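Local structure of 2-C-methyl-D-erythritol 4-phosphate cytidylyltransferase (Thermus thermophilus HB8, 2PX7) at residues A91-S96 and S193-L198; L29-G34 and A95-L100; A125-A130 and A207-E212; S134-P139 and Q171-A176; A65-V70 and E102-P107. The protein probably catalyses cytidylyl transfer from CTP to 2-C-methyl-D-erythritol 4-phosphate, giving 4-diphosphocytidyl-2-C-methyl-D-erythritol and diphosphate, a step of isoprenoid biosynthesis. All blocks are in the same frame, centred on the assembly; numbering follows the deposited sequence.

Contact 1. Residues A91-S96 and S193-L198; sequences ATRQAS and SDDAQL
Arg93 and Asp195 supply the charged part of this contact, a salt bridge whose NH1 to OD2 hydrogen bond is weak at 3.5 Å. The oxygen lies at the guanidinium edge, with the two planes 49° apart. Arg93 spans the gap with a chain extended from CG to NE, CG standing anti to the backbone N (chi1 -180°). One water doubles the link, accepting from Arg93 NH2 at 2.6 Å and donating to Asp195 OD2 at 3.0 Å. Both charges have second partners, Asp113 for the arginine and His182 for the aspartate.

The contact joins two helix starts, each with a side-chain N-cap. Thr92 OG1 accepts from Ala95 N at the N-cap of helix 93-103, and Asp194 OD1 from Gln197 N at that of helix 195-201, with Gln197 NE2 reaching OD1 from the other face. Arg93 lies about 6 Å, side chain to side chain, from Lys217, predicted to position the MEP substrate.

In the packing, both methyls of Leu198 lie 4.0 Å from Gln94 NE2. The amide bonds Ala192 N through OE1 and Leu190 O through NE2. Were this glutamine an alanine, Leu198 would probably lose that cover and the two backbone groups their side-chain mate.

Contact 2. Residues L29-G34 and A95-L100; sequences LIPAAG and ASVARL
Ser96 opens the contact by setting its CB 3.8 Å from Pro31 CB. Its OG is anti to the carbonyl carbon (chi1 -61°), which turns the hydroxyl toward Ala33, where it lies 3.5 Å from Ala33 CB. That oxygen is buried, and its polar partners are local and weak: it donates to Thr92 O and accepts from Gly90 N.

One residue on, Val97 lies alongside the Pro31 ring, the two side chains pointing the same way. The methyl CG2 does the touching, 3.6 Å from Pro31 CG. The proline is also the centre of an inverse gamma turn, closed by the bond from Ala32 N to Ile30 O.

A turn of helix later, Leu100 packs against the backbone of the strand, its CD1 3.5 Å from Ile30 C. Its CB meets Leu29 CB at 4.0 Å as the two leucine chains slide past each other in opposite directions. No hydrogen bond spans the interface.

Residues 95-100 run at 148° to residues 29-31, as expected of the helix in a beta-alpha-beta crossover, here from strand 85-88 to strand 108-111. Leu100 also rests on Leu69 and Ala71 of strand 67-72, while Val97 touches Val111 of strand 108-111 and His182 of helix 175-188.

Contact 3. Residues A125-A130 and A207-E212; sequences ARVLEA and ALVEGE
Arg126 reaches from its helix to grip the end of strand 207-210 at several points. NH1 gives the shortest bond, 2.8 Å to the backbone oxygen Glu210 O, which lies in the guanidinium plane although the donor stands above the plane of that carbonyl. The salt bridge to Glu212 is made end-on, both terminal nitrogens converging on a single oxygen: NH2 is 3.2 Å and NH1 3.3 Å from Glu212 OE2. Both arrive from the same face of the carboxylate, whose plane is turned 63° from that of the guanidinium. The other oxygen of Glu212 bonds to Ser120 OG, so both oxygens of the carboxylate are bonded.

Glu210 adds a looser charge contact. Its carboxylate lies over one guanidinium face, offset toward the rim, with OE2 a long 3.9 Å from Arg126 NE and no N-H directed at it. The bend at chi3 (-46°) turns NE and the guanidinium toward Glu210 and Glu212; before the bend, Arg126 CD lies 3.5 Å from Glu210 CG.

Closer to the backbones the chemistry becomes apolar. Val209 points at the helix: its CB lies 4.0 Å from Arg126 CG, its CG1 3.6 Å from Ala130 CB, and its CG2 touches the matching methyl of Val127.

Helix 121-134 belongs to a beta-alpha-beta crossover that leads from strand 108-111 to the parallel strand 136-142, and residues 125-130 run nearly antiparallel (156°) to residues 207-210, the outermost strand of the sheet within this chain, a helix laid over a sheet edge as in Rossmann-like alpha/beta domains.

Contact 4. Residues S134-P139 and Q171-A176; sequences SGAAVP and QGFFTA
Phe174 lays one face of its ring over Gly135, with the glycine CA almost on the ring normal in a CH-pi contact modelled too closely for its spacing to be trusted. Phe173 meets its neighbour obliquely, CD1 lying 3.7 Å from Ala136 CB, and has Gln171 OE1 at its edge in the ring plane. The third flat group, the Gln171 amide, runs beside Val138 and points the same way, its NE2 3.8 Å from Val138 CG1; this amide is held by Asp194 through NE2 and by Ala196 N through OE1.

These groups decorate an antiparallel pair inside the mixed sheet, where strand 165-174 runs counter to both of its neighbours. Ala137 and Gly172 form the hydrogen-bonded pair, each N to the other's O at 2.9 Å; the bond from Gly172 N is nearly straight (177°) and lies in the carbonyl plane. Ala136 and Phe173 form the non-hydrogen-bonded pair, on the face covered by helix 195-201, while Ala137 turns to helix 121-134.

Gly135 leaves that helix with a positive phi (83°), and any CB on it would run into the Phe174 ring. With a serine in place of Phe174, the glycine would probably lose the cover over its CA, and a gap would open beside Tyr204 and Leu108. The backbone bond from Phe174 N to Gly135 O, 3.0 Å, closes the pairing just before helix 175-188.

Contact 5. Residues A65-V70 and E102-P107; sequences AAEVLV and EAASLP
Glu67 and Ser105 make the firm polar joint of this contact. Ser105 N gives its hydrogen to Glu67 OE1 at 2.9 Å, on the syn lone pair and with a fairly straight N-H...O angle of 162°. The glutamate gets there by full extension, CG anti to the backbone N (chi1 177°), which holds the carboxylate out from the strand and against the segment 102-107. The same OE1 is also bonded to Ser27 OG, so one oxygen is gripped from two elements.

The buried apolar part, centred on Leu69, lies beside it. Leu69 CD1 packs on the backbone of Ala103 and Ala104, 3.7 Å from Ala104 CA and 3.9 Å from Ala103 C, and the CB atoms of both alanines approach this methyl at slightly greater range.

Toward solvent the contact thins. Ser105 OG lies 3.0 Å from Glu67 OE2, a weak link whose proton is not assigned, and the serine is exposed. Ala66, exposed as well, touches Leu106 through a single pair, CB to CD1 at 3.6 Å. That leucine methyl also brushes Glu67 CB, 4.0 Å away, and so covers the aliphatic root of the acid.

The directions of residues 66-69 and 103-106 are 157° apart, close to antiparallel. Strand 67-72 lies between strands 85-88 and 27-31, and Leu69 touches Leu29 and Val85 on those neighbours. Residues 102-107 carry the chain from helix 93-103 to strand 108-111, with Ala104 and Leu106 resting on Ser27 and Leu106 O bonded to Thr175 OG1 of helix 175-188.

How the contacts relate
Contacts 2 and 4 are the buried ones and differ in kind: contact 2 is helix on strand without a hydrogen bond, contact 4 strand on strand with backbone bonds. The other three are partly buried: contacts 1 and 3 add arginine-carboxylate salt bridges, contact 5 a glutamate bonded to a backbone N-H. Helix 93-103 passes through contacts 1, 2 and 5 from its capped start to the segment that leads out of it. Contacts 3 and 4 share the far end of the sheet, where strands 207-210 and 136-142 are neighbours. Gln171 joins contact 4 to the helix start of contact 1, and Thr175 to contact 5. Contacts 1, 3 and 4 also meet the second subunit.

Contact 1. Residues A91-S96 and S193-L198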
# COMPACT_ATOMS: atom_id res chain seq x y z
N ALA A 91 5.31 11.04 24.81
CA ALA A 91 4.07 11.43 24.14
C ALA A 91 4.10 11.13 22.64
O ALA A 91 3.05 10.95 22.02
CB ALA A 91 3.78 12.91 24.37
N THR A 92 5.31 11.09 22.07
CA THR A 92 5.49 10.79 20.65
C THR A 92 6.39 9.58 20.45
O THR A 92 7.21 9.28 21.31
CB THR A 92 6.10 12.00 19.89
OG1 THR A 92 7.38 12.33 20.46
CG2 THR A 92 5.17 13.23 19.97
N ARG A 93 6.21 8.89 19.32
CA ARG A 93 7.05 7.76 18.92
C ARG A 93 8.52 8.16 19.01
O ARG A 93 9.33 7.43 19.56
CB ARG A 93 6.67 7.29 17.51
CG ARG A 93 7.47 6.10 16.95
CD ARG A 93 7.36 6.07 15.39
NE ARG A 93 7.98 4.91 14.74
CZ ARG A 93 9.28 4.81 14.39
NH1 ARG A 93 10.12 5.80 14.67
NH2 ARG A 93 9.73 3.72 13.78
N GLN A 94 8.85 9.34 18.50
CA GLN A 94 10.22 9.82 18.50
C GLN A 94 10.81 9.92 19.89
O GLN A 94 11.97 9.55 20.09
CB GLN A 94 10.30 11.18 17.81
CG GLN A 94 11.72 11.68 17.64
CD GLN A 94 11.81 12.92 16.78
OE1 GLN A 94 11.14 13.03 15.76
NE2 GLN A 94 12.66 13.85 17.16
N ALA A 95 10.03 10.45 20.84
CA ALA A 95 10.44 10.54 22.25
C ALA A 95 10.63 9.15 22.83
O ALA A 95 11.56 8.91 23.59
CB ALA A 95 9.41 11.33 23.07
N SER A 96 9.75 8.21 22.47
CA SER A 96 9.90 6.83 22.94
C SER A 96 11.18 6.22 22.40
O SER A 96 11.91 5.57 23.16
CB SER A 96 8.70 5.97 22.59
OG SER A 96 7.53 6.48 23.21
N SER A 193 8.73 11.84 11.15
CA SER A 193 7.90 10.66 11.24
C SER A 193 8.71 9.38 11.33
O SER A 193 8.15 8.31 11.59
CB SER A 193 6.94 10.60 10.04
OG SER A 193 7.67 10.49 8.81
N ASP A 194 10.02 9.47 11.11
CA ASP A 194 10.87 8.31 11.31
C ASP A 194 12.29 8.70 11.70
O ASP A 194 12.63 9.88 11.72
CB ASP A 194 10.82 7.31 10.12
CG ASP A 194 11.47 7.85 8.85
OD1 ASP A 194 12.10 8.91 8.91
OD2 ASP A 194 11.37 7.19 7.78
N ASP A 195 13.09 7.69 12.02
CA ASP A 195 14.47 7.89 12.42
C ASP A 195 15.36 8.20 11.23
O ASP A 195 16.30 8.96 11.36
CB ASP A 195 14.99 6.66 13.17
CG ASP A 195 14.39 6.55 14.57
OD1 ASP A 195 14.70 7.42 15.44
OD2 ASP A 195 13.59 5.61 14.78
N ALA A 196 15.05 7.64 10.05
CA ALA A 196 15.85 7.95 8.85
C ALA A 196 15.92 9.45 8.59
O ALA A 196 16.95 9.96 8.19
CB ALA A 196 15.28 7.24 7.64
N GLN A 197 14.82 10.16 8.80
CA GLN A 197 14.83 11.62 8.58
C GLN A 197 15.73 12.39 9.52
O GLN A 197 16.26 13.43 9.14
CB GLN A 197 13.41 12.17 8.64
CG GLN A 197 12.59 11.81 7.40
CD GLN A 197 11.13 11.99 7.66
OE1 GLN A 197 10.59 13.09 7.48
NE2 GLN A 197 10.49 10.94 8.16
N LEU A 198 15.89 11.90 10.75
CA LEU A 198 16.80 12.53 11.73
C LEU A 198 18.26 12.32 11.33
O LEU A 198 19.09 13.20 11.49
CB LEU A 198 16.58 11.93 13.12
CG LEU A 198 15.17 11.99 13.73
CD1 LEU A 198 15.23 11.52 15.17
CD2 LEU A 198 14.54 13.39 13.63
O HOH W 1 11.77 4.71 12.53

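Contact 2. Residues L29-G34 and A95-L100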
# COMPACT_ATOMS: atom_id res chain seq x y z
N LEU A 29 14.68 -1.84 19.06
CA LEU A 29 13.87 -0.84 19.79
C LEU A 29 12.46 -0.81 19.25
O LEU A 29 12.26 -0.60 18.05
CB LEU A 29 14.50 0.56 19.72
CG LEU A 29 16.03 0.65 19.85
CD1 LEU A 29 16.49 2.12 19.80
CD2 LEU A 29 16.48 -0.01 21.15
N ILE A 30 11.49 -1.02 20.14
CA ILE A 30 10.06 -1.02 19.81
C ILE A 30 9.32 0.15 20.50
O ILE A 30 8.80 -0.02 21.61
CB ILE A 30 9.39 -2.40 20.18
CG1 ILE A 30 10.19 -3.62 19.66
CG2 ILE A 30 7.89 -2.42 19.82
CD1 ILE A 30 10.40 -3.74 18.10
N PRO A 31 9.24 1.32 19.84
CA PRO A 31 8.54 2.48 20.44
C PRO A 31 7.03 2.36 20.37
O PRO A 31 6.40 3.08 19.61
CB PRO A 31 9.02 3.66 19.57
CG PRO A 31 9.28 3.02 18.19
CD PRO A 31 9.81 1.64 18.50
N ALA A 32 6.44 1.46 21.16
CA ALA A 32 5.00 1.19 21.12
C ALA A 32 4.19 1.94 22.19
O ALA A 32 3.46 1.33 22.98
CB ALA A 32 4.76 -0.31 21.27
N ALA A 33 4.27 3.27 22.22
CA ALA A 33 3.55 3.98 23.27
C ALA A 33 2.22 4.67 22.84
O ALA A 33 1.58 5.39 23.63
CB ALA A 33 4.47 4.91 24.04
N GLY A 34 1.79 4.39 21.60
CA GLY A 34 0.51 4.91 21.10
C GLY A 34 -0.67 4.35 21.87
O GLY A 34 -0.65 3.19 22.27
N ALA A 95 10.03 10.45 20.84
CA ALA A 95 10.44 10.54 22.25
C ALA A 95 10.63 9.15 22.83
O ALA A 95 11.56 8.91 23.59
CB ALA A 95 9.41 11.33 23.07
N SER A 96 9.75 8.21 22.47
CA SER A 96 9.90 6.83 22.94
C SER A 96 11.18 6.22 22.40
O SER A 96 11.91 5.57 23.16
CB SER A 96 8.70 5.97 22.59
OG SER A 96 7.53 6.48 23.21
N VAL A 97 11.48 6.43 21.11
CA VAL A 97 12.75 5.95 20.52
C VAL A 97 13.98 6.48 21.27
O VAL A 97 14.90 5.71 21.56
CB VAL A 97 12.91 6.30 19.01
CG1 VAL A 97 14.35 6.00 18.54
CG2 VAL A 97 11.90 5.55 18.15
N ALA A 98 14.00 7.78 21.56
CA ALA A 98 15.12 8.38 22.32
C ALA A 98 15.32 7.71 23.70
O ALA A 98 16.45 7.47 24.14
CB ALA A 98 14.91 9.91 22.48
N ARG A 99 14.22 7.41 24.36
CA ARG A 99 14.26 6.73 25.66
C ARG A 99 14.84 5.35 25.54
O ARG A 99 15.76 4.99 26.28
CB ARG A 99 12.86 6.69 26.27
CG ARG A 99 12.37 8.09 26.68
CD ARG A 99 11.02 7.97 27.35
NE ARG A 99 10.40 9.27 27.59
CZ ARG A 99 9.47 9.48 28.53
NH1 ARG A 99 9.08 8.49 29.32
NH2 ARG A 99 8.94 10.70 28.67
N LEU A 100 14.31 4.58 24.60
CA LEU A 100 14.81 3.24 24.31
C LEU A 100 16.28 3.25 23.94
O LEU A 100 17.04 2.39 24.35
CB LEU A 100 13.98 2.58 23.19
CG LEU A 100 12.52 2.32 23.55
CD1 LEU A 100 11.77 1.84 22.32
CD2 LEU A 100 12.41 1.30 24.70

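Contact 3. Residues A125-A130 and A207-E212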
# COMPACT_ATOMS: atom_id res chain seq x y z
N ALA A 125 16.76 -9.60 8.23
CA ALA A 125 18.16 -9.88 7.87
C ALA A 125 18.65 -8.91 6.82
O ALA A 125 19.79 -8.47 6.87
CB ALA A 125 18.34 -11.35 7.37
N ARG A 126 17.78 -8.61 5.85
CA ARG A 126 18.10 -7.67 4.78
C ARG A 126 18.35 -6.25 5.33
O ARG A 126 19.29 -5.58 4.93
CB ARG A 126 16.98 -7.69 3.73
CG ARG A 126 17.16 -6.80 2.48
CD ARG A 126 15.86 -6.79 1.62
NE ARG A 126 15.37 -8.16 1.48
CZ ARG A 126 14.10 -8.55 1.51
NH1 ARG A 126 13.09 -7.70 1.65
NH2 ARG A 126 13.84 -9.84 1.39
N VAL A 127 17.51 -5.80 6.26
CA VAL A 127 17.69 -4.49 6.87
C VAL A 127 18.98 -4.48 7.69
O VAL A 127 19.83 -3.61 7.50
CB VAL A 127 16.48 -4.07 7.74
CG1 VAL A 127 16.79 -2.75 8.50
CG2 VAL A 127 15.24 -3.91 6.86
N LEU A 128 19.13 -5.48 8.56
CA LEU A 128 20.32 -5.61 9.39
C LEU A 128 21.62 -5.68 8.59
O LEU A 128 22.58 -4.95 8.87
CB LEU A 128 20.19 -6.84 10.31
CG LEU A 128 21.29 -7.04 11.36
CD1 LEU A 128 21.10 -6.11 12.53
CD2 LEU A 128 21.32 -8.47 11.86
N GLU A 129 21.66 -6.57 7.60
CA GLU A 129 22.81 -6.74 6.71
C GLU A 129 23.26 -5.41 6.10
O GLU A 129 24.45 -5.08 6.15
CB GLU A 129 22.47 -7.73 5.58
CG GLU A 129 23.69 -8.32 4.85
CD GLU A 129 24.22 -7.43 3.74
OE1 GLU A 129 23.40 -6.76 3.06
OE2 GLU A 129 25.45 -7.41 3.55
N ALA A 130 22.32 -4.64 5.55
CA ALA A 130 22.65 -3.33 4.97
C ALA A 130 23.05 -2.31 6.03
O ALA A 130 23.93 -1.47 5.81
CB ALA A 130 21.49 -2.81 4.11
N ALA A 207 20.77 4.42 3.19
CA ALA A 207 20.58 3.44 2.14
C ALA A 207 19.17 2.85 2.19
O ALA A 207 18.53 2.80 3.24
CB ALA A 207 21.63 2.33 2.23
N LEU A 208 18.71 2.40 1.03
CA LEU A 208 17.40 1.82 0.86
C LEU A 208 17.51 0.35 0.51
O LEU A 208 18.39 -0.03 -0.26
CB LEU A 208 16.62 2.57 -0.23
CG LEU A 208 16.45 4.09 -0.11
CD1 LEU A 208 15.59 4.62 -1.26
CD2 LEU A 208 15.85 4.48 1.25
N VAL A 209 16.64 -0.48 1.07
CA VAL A 209 16.52 -1.89 0.69
C VAL A 209 15.07 -2.21 0.35
O VAL A 209 14.18 -1.43 0.69
CB VAL A 209 17.04 -2.90 1.77
CG1 VAL A 209 18.51 -2.63 2.11
CG2 VAL A 209 16.15 -2.92 3.02
N GLU A 210 14.83 -3.33 -0.31
CA GLU A 210 13.47 -3.74 -0.67
C GLU A 210 12.67 -4.10 0.58
O GLU A 210 13.08 -4.92 1.38
CB GLU A 210 13.47 -4.90 -1.69
CG GLU A 210 14.66 -5.83 -1.57
CD GLU A 210 14.58 -7.14 -2.38
OE1 GLU A 210 13.50 -7.45 -2.96
OE2 GLU A 210 15.64 -7.84 -2.42
N GLY A 211 11.53 -3.45 0.75
CA GLY A 211 10.62 -3.81 1.81
C GLY A 211 9.79 -5.03 1.41
O GLY A 211 10.21 -5.84 0.58
N GLU A 212 8.61 -5.16 2.00
CA GLU A 212 7.74 -6.30 1.76
C GLU A 212 6.29 -5.93 1.99
O GLU A 212 5.97 -5.21 2.95
CB GLU A 212 8.15 -7.48 2.64
CG GLU A 212 9.22 -8.32 1.96
CD GLU A 212 9.78 -9.41 2.83
OE1 GLU A 212 9.18 -9.70 3.88
OE2 GLU A 212 10.83 -9.97 2.44

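Contact 4. Residues S134-P139 and Q171-A176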
# COMPACT_ATOMS: atom_id res chain seq x y z
N SER A 134 26.41 -0.06 6.01
CA SER A 134 26.16 1.32 5.62
C SER A 134 25.91 2.25 6.81
O SER A 134 26.02 3.46 6.67
CB SER A 134 24.97 1.39 4.66
OG SER A 134 23.76 1.25 5.39
N GLY A 135 25.55 1.68 7.95
CA GLY A 135 25.25 2.48 9.12
C GLY A 135 23.86 3.05 9.19
O GLY A 135 23.46 3.55 10.22
N ALA A 136 23.11 3.00 8.09
CA ALA A 136 21.74 3.51 8.05
C ALA A 136 21.05 2.85 6.87
O ALA A 136 21.48 3.06 5.75
CB ALA A 136 21.71 5.05 7.88
N ALA A 137 19.99 2.08 7.12
CA ALA A 137 19.28 1.36 6.06
C ALA A 137 17.78 1.24 6.35
O ALA A 137 17.37 0.89 7.46
CB ALA A 137 19.88 -0.02 5.84
N VAL A 138 16.99 1.51 5.32
CA VAL A 138 15.54 1.56 5.41
C VAL A 138 14.87 0.68 4.32
O VAL A 138 15.24 0.79 3.14
CB VAL A 138 15.10 3.05 5.25
CG1 VAL A 138 13.62 3.17 5.12
CG2 VAL A 138 15.61 3.87 6.44
N PRO A 139 13.87 -0.15 4.70
CA PRO A 139 13.06 -0.84 3.69
C PRO A 139 12.01 0.06 3.04
O PRO A 139 11.31 0.81 3.73
CB PRO A 139 12.43 -2.00 4.45
CG PRO A 139 12.28 -1.46 5.87
CD PRO A 139 13.43 -0.48 6.08
N GLN A 171 13.90 -0.03 10.63
CA GLN A 171 15.01 0.79 10.14
C GLN A 171 16.26 0.51 10.97
O GLN A 171 16.19 0.45 12.20
CB GLN A 171 14.63 2.27 10.16
CG GLN A 171 13.25 2.55 9.50
CD GLN A 171 12.99 3.99 9.21
OE1 GLN A 171 13.69 4.90 9.71
NE2 GLN A 171 12.01 4.23 8.34
N GLY A 172 17.40 0.33 10.30
CA GLY A 172 18.63 -0.15 10.95
C GLY A 172 19.70 0.92 10.95
O GLY A 172 19.86 1.63 9.98
N PHE A 173 20.42 1.05 12.06
CA PHE A 173 21.43 2.11 12.19
C PHE A 173 22.57 1.63 13.06
O PHE A 173 22.35 0.76 13.93
CB PHE A 173 20.81 3.37 12.83
CG PHE A 173 19.60 3.91 12.09
CD1 PHE A 173 19.75 4.73 10.98
CD2 PHE A 173 18.33 3.60 12.52
CE1 PHE A 173 18.63 5.21 10.27
CE2 PHE A 173 17.20 4.07 11.83
CZ PHE A 173 17.36 4.87 10.69
N PHE A 174 23.76 2.18 12.85
CA PHE A 174 24.76 2.18 13.94
C PHE A 174 24.12 2.93 15.12
O PHE A 174 23.59 4.03 14.95
CB PHE A 174 26.06 2.88 13.53
CG PHE A 174 26.78 2.23 12.35
CD1 PHE A 174 26.68 0.85 12.12
CD2 PHE A 174 27.59 2.99 11.51
CE1 PHE A 174 27.36 0.26 11.05
CE2 PHE A 174 28.26 2.41 10.42
CZ PHE A 174 28.15 1.04 10.21
N THR A 175 24.15 2.33 16.30
CA THR A 175 23.57 2.94 17.52
C THR A 175 24.13 4.34 17.79
O THR A 175 23.39 5.27 18.09
CB THR A 175 23.81 2.02 18.73
OG1 THR A 175 23.42 0.69 18.37
CG2 THR A 175 23.01 2.48 19.95
N ALA A 176 25.44 4.47 17.65
CA ALA A 176 26.14 5.75 17.84
C ALA A 176 25.66 6.84 16.87
O ALA A 176 25.61 8.02 17.21
CB ALA A 176 27.63 5.54 17.67

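Contact 5. Residues A65-V70 and E102-P107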
# COMPACT_ATOMS: atom_id res chain seq x y z
N ALA A 65 17.10 -11.73 18.24
CA ALA A 65 17.87 -10.53 18.62
C ALA A 65 18.44 -10.65 20.03
O ALA A 65 17.78 -11.17 20.93
CB ALA A 65 17.00 -9.28 18.52
N ALA A 66 19.65 -10.14 20.21
CA ALA A 66 20.32 -10.22 21.51
C ALA A 66 19.60 -9.40 22.60
O ALA A 66 19.62 -9.77 23.77
CB ALA A 66 21.80 -9.81 21.39
N GLU A 67 18.94 -8.31 22.21
CA GLU A 67 18.27 -7.40 23.14
C GLU A 67 17.04 -6.74 22.48
O GLU A 67 17.15 -6.16 21.39
CB GLU A 67 19.26 -6.33 23.61
CG GLU A 67 18.70 -5.26 24.54
CD GLU A 67 19.75 -4.21 24.93
OE1 GLU A 67 20.21 -3.44 24.05
OE2 GLU A 67 20.10 -4.15 26.13
N VAL A 68 15.88 -6.88 23.11
CA VAL A 68 14.66 -6.21 22.67
C VAL A 68 14.21 -5.24 23.77
O VAL A 68 14.05 -5.63 24.94
CB VAL A 68 13.52 -7.20 22.32
CG1 VAL A 68 12.30 -6.45 21.76
CG2 VAL A 68 13.99 -8.29 21.33
N LEU A 69 14.04 -3.98 23.40
CA LEU A 69 13.61 -2.92 24.32
C LEU A 69 12.31 -2.35 23.82
O LEU A 69 12.19 -1.96 22.65
CB LEU A 69 14.68 -1.84 24.41
CG LEU A 69 16.06 -2.26 24.94
CD1 LEU A 69 17.13 -1.28 24.50
CD2 LEU A 69 16.06 -2.36 26.47
N VAL A 70 11.32 -2.30 24.70
CA VAL A 70 9.96 -1.92 24.35
C VAL A 70 9.50 -0.74 25.20
O VAL A 70 9.69 -0.73 26.42
CB VAL A 70 8.96 -3.10 24.56
CG1 VAL A 70 7.52 -2.69 24.18
CG2 VAL A 70 9.41 -4.33 23.76
N GLU A 102 18.73 5.26 24.77
CA GLU A 102 19.61 5.47 25.91
C GLU A 102 19.95 4.15 26.61
O GLU A 102 21.05 4.01 27.16
CB GLU A 102 18.95 6.44 26.90
CG GLU A 102 19.95 7.18 27.77
CD GLU A 102 19.27 8.18 28.68
OE1 GLU A 102 18.50 9.02 28.16
OE2 GLU A 102 19.51 8.12 29.92
N ALA A 103 19.02 3.20 26.56
CA ALA A 103 19.16 1.88 27.18
C ALA A 103 19.82 0.83 26.29
O ALA A 103 20.21 -0.23 26.78
CB ALA A 103 17.80 1.38 27.67
N ALA A 104 19.94 1.12 24.99
CA ALA A 104 20.52 0.17 24.02
C ALA A 104 21.97 -0.18 24.39
O ALA A 104 22.75 0.71 24.70
CB ALA A 104 20.44 0.74 22.59
N SER A 105 22.32 -1.47 24.38
CA SER A 105 23.66 -1.89 24.81
C SER A 105 24.58 -2.30 23.67
O SER A 105 25.81 -2.36 23.84
CB SER A 105 23.59 -2.99 25.89
OG SER A 105 23.02 -4.18 25.39
N LEU A 106 24.00 -2.53 22.49
CA LEU A 106 24.74 -3.03 21.33
C LEU A 106 24.95 -1.93 20.26
O LEU A 106 24.14 -1.00 20.17
CB LEU A 106 24.03 -4.27 20.78
CG LEU A 106 23.92 -5.39 21.85
CD1 LEU A 106 22.75 -6.30 21.59
CD2 LEU A 106 25.23 -6.19 21.97
N PRO A 107 26.05 -2.00 19.49
CA PRO A 107 26.41 -0.94 18.54
C PRO A 107 25.58 -0.87 17.26
O PRO A 107 25.84 -0.00 16.40
CB PRO A 107 27.87 -1.26 18.20
CG PRO A 107 27.97 -2.73 18.35
CD PRO A 107 27.06 -3.08 19.51